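Local coordinates for protein walker-Type ATPase (Pyrococcus abyssi, PDB 2QEN) that probably binds ATP through a Walker-type P-loop domain, holds ADP and magnesium in this structure, and has no established cellular role, at residues L277-L288 / R316-M327. The protein carries 1 engineered substitution. Numbering follows the deposited sequence.
Sequences LRRRSPRYVDIL and RLYALLENLKKM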
loop_
_atom_site.group_PDB
_atom_site.type_symbol
_atom_site.label_atom_id
_atom_site.label_comp_id
_atom_site.label_asym_id
_atom_site.label_seq_id
_atom_site.Cartn_x
_atom_site.Cartn_y
_atom_site.Cartn_z
ATOM N N LEU A 277 12.499 -9.636 6.909
ATOM C CA LEU A 277 12.935 -10.542 5.846
ATOM C C LEU A 277 14.039 -11.499 6.292
ATOM O O LEU A 277 14.003 -12.679 5.953
ATOM C CB LEU A 277 13.435 -9.753 4.626
ATOM C CG LEU A 277 12.526 -9.445 3.439
ATOM C CD1 LEU A 277 13.350 -8.773 2.340
ATOM C CD2 LEU A 277 11.874 -10.708 2.903
ATOM N N ARG A 278 15.019 -10.975 7.031
ATOM C CA ARG A 278 16.185 -11.742 7.469
ATOM C C ARG A 278 15.772 -12.915 8.354
ATOM O O ARG A 278 16.388 -13.972 8.310
ATOM C CB ARG A 278 17.174 -10.835 8.211
ATOM C CG ARG A 278 18.556 -11.439 8.490
ATOM C CD ARG A 278 18.880 -11.341 9.993
ATOM N NE ARG A 278 18.293 -10.143 10.597
ATOM C CZ ARG A 278 17.896 -10.038 11.864
ATOM N NH1 ARG A 278 18.014 -11.062 12.704
ATOM N NH2 ARG A 278 17.376 -8.895 12.295
ATOM N N ARG A 279 14.720 -12.730 9.148
ATOM C CA ARG A 279 14.196 -13.816 9.982
ATOM C C ARG A 279 13.710 -15.017 9.154
ATOM O O ARG A 279 14.041 -16.165 9.467
ATOM C CB ARG A 279 13.118 -13.304 10.933
ATOM C CG ARG A 279 13.643 -13.018 12.341
ATOM C CD ARG A 279 14.362 -11.683 12.435
ATOM N NE ARG A 279 13.697 -10.761 13.359
ATOM C CZ ARG A 279 14.057 -10.582 14.628
ATOM N NH1 ARG A 279 15.081 -11.260 15.136
ATOM N NH2 ARG A 279 13.396 -9.726 15.396
ATOM N N ARG A 280 12.964 -14.734 8.083
ATOM C CA ARG A 280 12.483 -15.752 7.148
ATOM C C ARG A 280 13.646 -16.495 6.504
ATOM O O ARG A 280 13.737 -17.721 6.584
ATOM C CB ARG A 280 11.597 -15.122 6.071
ATOM C CG ARG A 280 10.262 -14.625 6.576
ATOM C CD ARG A 280 9.486 -13.863 5.499
ATOM N NE ARG A 280 9.437 -14.584 4.222
ATOM C CZ ARG A 280 8.458 -14.466 3.323
ATOM N NH1 ARG A 280 7.424 -13.658 3.560
ATOM N NH2 ARG A 280 8.501 -15.167 2.192
ATOM N N SER A 281 14.532 -15.742 5.856
ATOM C CA SER A 281 15.769 -16.280 5.339
ATOM C C SER A 281 16.794 -15.160 5.212
ATOM O O SER A 281 16.498 -14.124 4.624
ATOM C CB SER A 281 15.533 -16.956 3.985
ATOM O OG SER A 281 16.755 -17.343 3.389
ATOM N N PRO A 282 18.013 -15.368 5.755
ATOM C CA PRO A 282 19.113 -14.405 5.571
ATOM C C PRO A 282 19.406 -14.184 4.087
ATOM O O PRO A 282 19.842 -13.095 3.688
ATOM C CB PRO A 282 20.308 -15.101 6.239
ATOM C CG PRO A 282 19.701 -16.086 7.191
ATOM C CD PRO A 282 18.425 -16.532 6.566
ATOM N N ARG A 283 19.165 -15.226 3.294
ATOM C CA ARG A 283 19.309 -15.190 1.838
ATOM C C ARG A 283 18.617 -14.009 1.147
ATOM O O ARG A 283 19.197 -13.393 0.257
ATOM C CB ARG A 283 18.822 -16.513 1.240
ATOM C CG ARG A 283 19.917 -17.455 0.752
ATOM C CD ARG A 283 21.247 -17.256 1.456
ATOM N NE ARG A 283 21.304 -18.126 2.606
ATOM C CZ ARG A 283 21.863 -17.827 3.771
ATOM N NH1 ARG A 283 22.447 -16.653 3.986
ATOM N NH2 ARG A 283 21.823 -18.727 4.727
ATOM N N TYR A 284 17.385 -13.700 1.547
ATOM C CA TYR A 284 16.635 -12.564 0.974
ATOM C C TYR A 284 17.437 -11.272 0.976
ATOM O O TYR A 284 17.511 -10.597 -0.033
ATOM C CB TYR A 284 15.317 -12.323 1.715
ATOM C CG TYR A 284 14.206 -13.296 1.407
ATOM C CD1 TYR A 284 13.827 -13.567 0.090
ATOM C CD2 TYR A 284 13.496 -13.912 2.440
ATOM C CE1 TYR A 284 12.783 -14.450 -0.192
ATOM C CE2 TYR A 284 12.460 -14.796 2.174
ATOM C CZ TYR A 284 12.110 -15.065 0.855
ATOM O OH TYR A 284 11.088 -15.946 0.589
ATOM N N VAL A 285 18.030 -10.938 2.119
ATOM C CA VAL A 285 18.799 -9.699 2.263
ATOM C C VAL A 285 20.124 -9.742 1.493
ATOM O O VAL A 285 20.548 -8.732 0.922
ATOM C CB VAL A 285 19.034 -9.329 3.736
ATOM C CG1 VAL A 285 19.710 -7.970 3.838
ATOM C CG2 VAL A 285 17.713 -9.305 4.478
ATOM N N ASP A 286 20.754 -10.915 1.483
ATOM C CA ASP A 286 21.955 -11.180 0.685
ATOM C C ASP A 286 21.696 -10.929 -0.805
ATOM O O ASP A 286 22.523 -10.328 -1.484
ATOM C CB ASP A 286 22.432 -12.622 0.891
ATOM C CG ASP A 286 23.140 -12.841 2.245
ATOM O OD1 ASP A 286 23.413 -11.871 2.987
ATOM O OD2 ASP A 286 23.439 -14.015 2.560
ATOM N N ILE A 287 20.560 -11.416 -1.305
ATOM C CA ILE A 287 20.190 -11.274 -2.712
ATOM C C ILE A 287 19.913 -9.802 -3.047
ATOM O O ILE A 287 20.356 -9.293 -4.073
ATOM C CB ILE A 287 18.978 -12.171 -3.069
ATOM C CG1 ILE A 287 19.359 -13.658 -2.965
ATOM C CG2 ILE A 287 18.435 -11.841 -4.456
ATOM C CD1 ILE A 287 18.175 -14.643 -3.118
ATOM N N LEU A 288 19.199 -9.137 -2.150
ATOM C CA LEU A 288 18.875 -7.718 -2.240
ATOM C C LEU A 288 20.130 -6.851 -2.281
ATOM O O LEU A 288 20.281 -6.000 -3.162
ATOM C CB LEU A 288 17.995 -7.342 -1.051
ATOM C CG LEU A 288 16.491 -7.061 -1.255
ATOM C CD1 LEU A 288 15.901 -7.537 -2.574
ATOM C CD2 LEU A 288 15.625 -7.475 -0.086
ATOM N N ARG A 316 16.011 -23.135 -5.420
ATOM C CA ARG A 316 15.878 -22.204 -4.285
ATOM C C ARG A 316 16.015 -20.752 -4.716
ATOM O O ARG A 316 15.184 -19.906 -4.358
ATOM C CB ARG A 316 16.920 -22.496 -3.201
ATOM C CG ARG A 316 16.340 -22.922 -1.884
ATOM C CD ARG A 316 15.691 -21.748 -1.139
ATOM N NE ARG A 316 16.551 -21.228 -0.069
ATOM C CZ ARG A 316 16.100 -20.686 1.065
ATOM N NH1 ARG A 316 14.795 -20.585 1.299
ATOM N NH2 ARG A 316 16.960 -20.253 1.981
ATOM N N LEU A 317 17.059 -20.470 -5.494
ATOM C CA LEU A 317 17.279 -19.127 -6.009
ATOM C C LEU A 317 16.061 -18.605 -6.777
ATOM O O LEU A 317 15.684 -17.445 -6.625
ATOM C CB LEU A 317 18.560 -19.037 -6.861
ATOM C CG LEU A 317 18.856 -17.607 -7.381
ATOM C CD1 LEU A 317 18.989 -16.614 -6.227
ATOM C CD2 LEU A 317 20.079 -17.568 -8.313
ATOM N N TYR A 318 15.457 -19.468 -7.591
ATOM C CA TYR A 318 14.285 -19.104 -8.376
ATOM C C TYR A 318 13.122 -18.721 -7.460
ATOM O O TYR A 318 12.463 -17.695 -7.678
ATOM C CB TYR A 318 13.867 -20.234 -9.338
ATOM C CG TYR A 318 12.625 -19.897 -10.144
ATOM C CD1 TYR A 318 12.716 -19.218 -11.365
ATOM C CD2 TYR A 318 11.354 -20.236 -9.678
ATOM C CE1 TYR A 318 11.568 -18.891 -12.109
ATOM C CE2 TYR A 318 10.201 -19.908 -10.404
ATOM C CZ TYR A 318 10.318 -19.234 -11.622
ATOM O OH TYR A 318 9.175 -18.924 -12.352
ATOM N N ALA A 319 12.881 -19.556 -6.444
ATOM C CA ALA A 319 11.815 -19.312 -5.466
ATOM C C ALA A 319 12.051 -18.009 -4.691
ATOM O O ALA A 319 11.145 -17.187 -4.563
ATOM C CB ALA A 319 11.674 -20.505 -4.527
ATOM N N LEU A 320 13.277 -17.810 -4.220
ATOM C CA LEU A 320 13.650 -16.595 -3.485
ATOM C C LEU A 320 13.413 -15.315 -4.295
ATOM O O LEU A 320 12.837 -14.355 -3.784
ATOM C CB LEU A 320 15.119 -16.655 -3.010
ATOM C CG LEU A 320 15.471 -17.720 -1.951
ATOM C CD1 LEU A 320 16.967 -17.951 -1.816
ATOM C CD2 LEU A 320 14.862 -17.409 -0.593
ATOM N N LEU A 321 13.856 -15.319 -5.554
ATOM C CA LEU A 321 13.697 -14.169 -6.445
ATOM C C LEU A 321 12.224 -13.907 -6.794
ATOM O O LEU A 321 11.775 -12.753 -6.824
ATOM C CB LEU A 321 14.526 -14.358 -7.707
ATOM C CG LEU A 321 16.022 -14.060 -7.608
ATOM C CD1 LEU A 321 16.717 -14.669 -8.825
ATOM C CD2 LEU A 321 16.289 -12.537 -7.506
ATOM N N GLU A 322 11.481 -14.980 -7.040
ATOM C CA GLU A 322 10.037 -14.883 -7.280
ATOM C C GLU A 322 9.280 -14.274 -6.096
ATOM O O GLU A 322 8.415 -13.418 -6.294
ATOM C CB GLU A 322 9.457 -16.244 -7.668
ATOM C CG GLU A 322 9.449 -16.565 -9.189
ATOM C CD GLU A 322 10.474 -15.793 -10.054
ATOM O OE1 GLU A 322 11.709 -16.092 -10.029
ATOM O OE2 GLU A 322 10.017 -14.901 -10.803
ATOM N N ASN A 323 9.606 -14.711 -4.881
ATOM C CA ASN A 323 9.035 -14.138 -3.655
ATOM C C ASN A 323 9.330 -12.643 -3.474
ATOM O O ASN A 323 8.446 -11.858 -3.147
ATOM C CB ASN A 323 9.513 -14.920 -2.432
ATOM C CG ASN A 323 8.862 -16.293 -2.320
ATOM O OD1 ASN A 323 9.268 -17.112 -1.493
ATOM N ND2 ASN A 323 7.838 -16.542 -3.135
ATOM N N LEU A 324 10.585 -12.273 -3.683
ATOM C CA LEU A 324 11.044 -10.885 -3.667
ATOM C C LEU A 324 10.286 -9.996 -4.652
ATOM O O LEU A 324 9.965 -8.840 -4.341
ATOM C CB LEU A 324 12.547 -10.868 -3.985
ATOM C CG LEU A 324 13.593 -10.535 -2.907
ATOM C CD1 LEU A 324 13.107 -10.502 -1.419
ATOM C CD2 LEU A 324 14.888 -11.332 -3.108
ATOM N N LYS A 325 9.999 -10.536 -5.834
ATOM C CA LYS A 325 9.150 -9.868 -6.824
ATOM C C LYS A 325 7.688 -9.703 -6.371
ATOM O O LYS A 325 7.090 -8.621 -6.547
ATOM C CB LYS A 325 9.189 -10.639 -8.152
ATOM C CG LYS A 325 10.516 -10.533 -8.917
ATOM C CD LYS A 325 10.675 -11.677 -9.951
ATOM C CE LYS A 325 9.850 -11.462 -11.209
ATOM N NZ LYS A 325 10.000 -12.583 -12.223
ATOM N N LYS A 326 7.123 -10.772 -5.797
ATOM C CA LYS A 326 5.748 -10.793 -5.283
ATOM C C LYS A 326 5.565 -9.861 -4.085
ATOM O O LYS A 326 4.475 -9.325 -3.860
ATOM C CB LYS A 326 5.359 -12.208 -4.846
ATOM C CG LYS A 326 5.153 -13.219 -5.974
ATOM C CD LYS A 326 4.854 -14.597 -5.379
ATOM C CE LYS A 326 4.813 -15.704 -6.437
ATOM N NZ LYS A 326 3.416 -15.924 -6.895
ATOM N N MET A 327 6.630 -9.711 -3.303
ATOM C CA MET A 327 6.666 -8.767 -2.193
ATOM C C MET A 327 6.958 -7.355 -2.705
ATOM O O MET A 327 6.921 -6.402 -1.940
ATOM C CB MET A 327 7.748 -9.186 -1.181
ATOM C CG MET A 327 7.286 -10.144 -0.069
ATOM S SD MET A 327 8.719 -10.806 0.832
ATOM C CE MET A 327 8.235 -10.545 2.515
#
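I287 drops into the groove of helix 316-326 as a knob among L317, L320, L321 and L324. Its branches divide the work: CG1, set anti to the carbonyl carbon, carries CD1 to 3.7 Å from L320 CB, while CG2 meets L321 CD2 and L324 CD2. L324 returns the packing, lodged among L277, Y284, I287 and L288, with its CD1 3.5 Å from Y284 CD1. The axes of segments 282-288 and 316-326 approach to 10.4 Å and cross at -77°; L277, near the end of the preceding helix, completes the L324 hole. The Y284 ring lies between this apolar layer and the polar margin. L320 CD2 sits over one ring face, 4.0 Å from the centroid, a CH-pi contact, and L320 O lies at the ring edge, in plane.

The looser side is where exposed R280 and R316 reach back to buried Y284 and S281. Y284 OH gives a weak hydrogen bond to N323 OD1 at 3.0 Å, the ring and amide planes being 45° apart, and accepts another from R280 NH2, 3.1 Å away. M327 lays its SD over one face of the R280 guanidinium, and its CE is the atom nearest NH1, at 3.4 Å. R316 NH2 reaches S281 OG at 3.2 Å, but a 124° angle at the hydrogen makes this bond weak. S281 OG also N-caps helix 282-288, accepting weakly from R283 N. L305 of helix 298-307 touches I287, and I339 of strand 336-339 touches L288, extending the core into a three-helix bundle with a beta hairpin, as in the winged helix-turn-helix domain of MCM C-termini.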